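Local coordinates for cell division protein FtsX (Streptococcus pneumoniae, PDB 6HE6), which forms with FtsE the ABC-type complex FtsEX in cell division, and through its large extracellular loop interacts with the peptidoglycan hydrolase PcsB, at the dodecane-trimethylamine site. Numbering follows the deposited sequence.

The dodecane-trimethylamine site. Residues 64, 78-79, 81-84. With CAT (dodecane-trimethylamine), chain B.
A groove between helix 60-70 and the loop that follows the 3-10 helix 76-78 holds the detergent-like cation dodecane-trimethylamine, which may come from purification or crystallisation. A quaternary ammonium has no N-H to donate, so the head is held by packing and, probably, electrostatics. Tyr64, CG anti to the backbone N (chi1 170°), turns one ring face to the ligand. Ligand C2 sits 3.8 Å above the Tyr64 ring plane, toward the rim. The head methyl CB1 lies 3.4 Å from Tyr64 CD2. An aromatic face suits both a diffuse cation and an alkyl chain. Glu79, bent at chi2 (-57°), folds its carboxylate back toward the head, bringing OE2 3.4 Å from methyl CC1, where its likely negative charge would offset the ammonium. Two backbone carbonyls probably add partial negative charge: O of Asp81 lies 3.4 Å from CA1, O of Phe78 3.6 Å from C1. Asn83, CG anti to the backbone N, brings its amide nitrogen ND2 3.9 Å from CB1, a packing contact that would not attract the cation. Beyond the head the lining becomes apolar. The rigid ring of Pro84 makes a smooth wall, CG 3.6 Å from C7, roughly opposite the Tyr64 ring, and CB of Phe78 lies 3.9 Å from C4 on a third side. The site joins the helix following strand 52-58 to the loop leading into strand 88-93, the ammonium toward the loop's turn and the tail running out past Pro84.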
loop_
_atom_site.group_PDB
_atom_site.type_symbol
_atom_site.label_atom_id
_atom_site.label_comp_id
_atom_site.label_asym_id
_atom_site.label_seq_id
_atom_site.Cartn_x
_atom_site.Cartn_y
_atom_site.Cartn_z
ATOM N N TYR A 64 -4.565 -6.860 -8.569
ATOM C CA TYR A 64 -5.423 -7.276 -9.668
ATOM C C TYR A 64 -5.243 -8.763 -9.968
ATOM O O TYR A 64 -6.224 -9.464 -10.223
ATOM C CB TYR A 64 -5.164 -6.427 -10.917
ATOM C CG TYR A 64 -5.854 -6.984 -12.135
ATOM C CD1 TYR A 64 -7.235 -6.891 -12.267
ATOM C CD2 TYR A 64 -5.142 -7.622 -13.143
ATOM C CE1 TYR A 64 -7.890 -7.409 -13.368
ATOM C CE2 TYR A 64 -5.802 -8.152 -14.266
ATOM C CZ TYR A 64 -7.171 -8.033 -14.363
ATOM O OH TYR A 64 -7.846 -8.547 -15.450
ATOM N N PHE A 78 -10.768 -4.766 -20.092
ATOM C CA PHE A 78 -9.832 -3.756 -19.612
ATOM C C PHE A 78 -8.371 -4.096 -19.889
ATOM O O PHE A 78 -7.487 -3.439 -19.332
ATOM C CB PHE A 78 -9.997 -3.544 -18.114
ATOM C CG PHE A 78 -11.380 -3.215 -17.703
ATOM C CD1 PHE A 78 -11.933 -1.992 -18.033
ATOM C CD2 PHE A 78 -12.135 -4.130 -16.972
ATOM C CE1 PHE A 78 -13.223 -1.680 -17.654
ATOM C CE2 PHE A 78 -13.421 -3.829 -16.592
ATOM C CZ PHE A 78 -13.967 -2.598 -16.934
ATOM N N GLU A 79 -8.086 -5.090 -20.730
ATOM C CA GLU A 79 -6.707 -5.567 -20.813
ATOM C C GLU A 79 -5.770 -4.554 -21.477
ATOM O O GLU A 79 -4.564 -4.555 -21.200
ATOM C CB GLU A 79 -6.664 -6.914 -21.541
ATOM C CG GLU A 79 -7.134 -8.126 -20.694
ATOM C CD GLU A 79 -6.352 -8.323 -19.382
ATOM O OE1 GLU A 79 -5.237 -8.892 -19.422
ATOM O OE2 GLU A 79 -6.865 -7.931 -18.306
ATOM N N ASP A 81 -5.792 -1.306 -21.007
ATOM C CA ASP A 81 -5.817 -0.027 -20.325
ATOM C C ASP A 81 -4.916 -0.045 -19.105
ATOM O O ASP A 81 -4.373 -1.078 -18.713
ATOM C CB ASP A 81 -7.244 0.326 -19.920
ATOM C CG ASP A 81 -8.221 0.116 -21.046
ATOM O OD1 ASP A 81 -7.830 0.285 -22.225
ATOM O OD2 ASP A 81 -9.371 -0.268 -20.754
ATOM N N ALA A 82 -4.763 1.133 -18.509
ATOM C CA ALA A 82 -3.967 1.263 -17.310
ATOM C C ALA A 82 -4.694 0.599 -16.151
ATOM O O ALA A 82 -5.921 0.456 -16.160
ATOM C CB ALA A 82 -3.694 2.734 -17.003
ATOM N N ASN A 83 -3.913 0.159 -15.159
ATOM C CA ASN A 83 -4.485 -0.385 -13.931
ATOM C C ASN A 83 -5.043 0.769 -13.106
ATOM O O ASN A 83 -4.284 1.667 -12.727
ATOM C CB ASN A 83 -3.411 -1.159 -13.133
ATOM C CG ASN A 83 -3.999 -1.968 -12.008
ATOM O OD1 ASN A 83 -5.015 -1.589 -11.425
ATOM N ND2 ASN A 83 -3.347 -3.077 -11.670
ATOM N N PRO A 84 -6.348 0.812 -12.833
ATOM C CA PRO A 84 -6.919 1.921 -12.055
ATOM C C PRO A 84 -6.824 1.766 -10.545
ATOM O O PRO A 84 -7.241 2.683 -9.828
ATOM C CB PRO A 84 -8.391 1.911 -12.488
ATOM C CG PRO A 84 -8.670 0.484 -12.775
ATOM C CD PRO A 84 -7.392 -0.069 -13.382
HETATM C C1 CAT B . -5.577 -3.684 -16.346
HETATM C C2 CAT B . -6.770 -4.418 -15.714
HETATM C C3 CAT B . -7.441 -3.559 -14.628
HETATM C C4 CAT B . -8.923 -3.914 -14.415
HETATM C C5 CAT B . -9.483 -3.095 -13.239
HETATM C C6 CAT B . -11.017 -3.130 -13.121
HETATM C C7 CAT B . -11.547 -1.694 -13.165
HETATM C C8 CAT B . -12.880 -1.486 -12.439
HETATM C C9 CAT B . -12.855 -0.080 -11.828
HETATM C C10 CAT B . -14.254 0.415 -11.467
HETATM C C11 CAT B . -14.174 1.177 -10.140
HETATM C C12 CAT B . -14.847 2.544 -10.268
HETATM C CA1 CAT B . -3.222 -3.725 -16.838
HETATM C CB1 CAT B . -4.101 -4.953 -15.006
HETATM C CC1 CAT B . -4.538 -5.629 -17.258
HETATM N NE1 CAT B . -4.368 -4.498 -16.361
#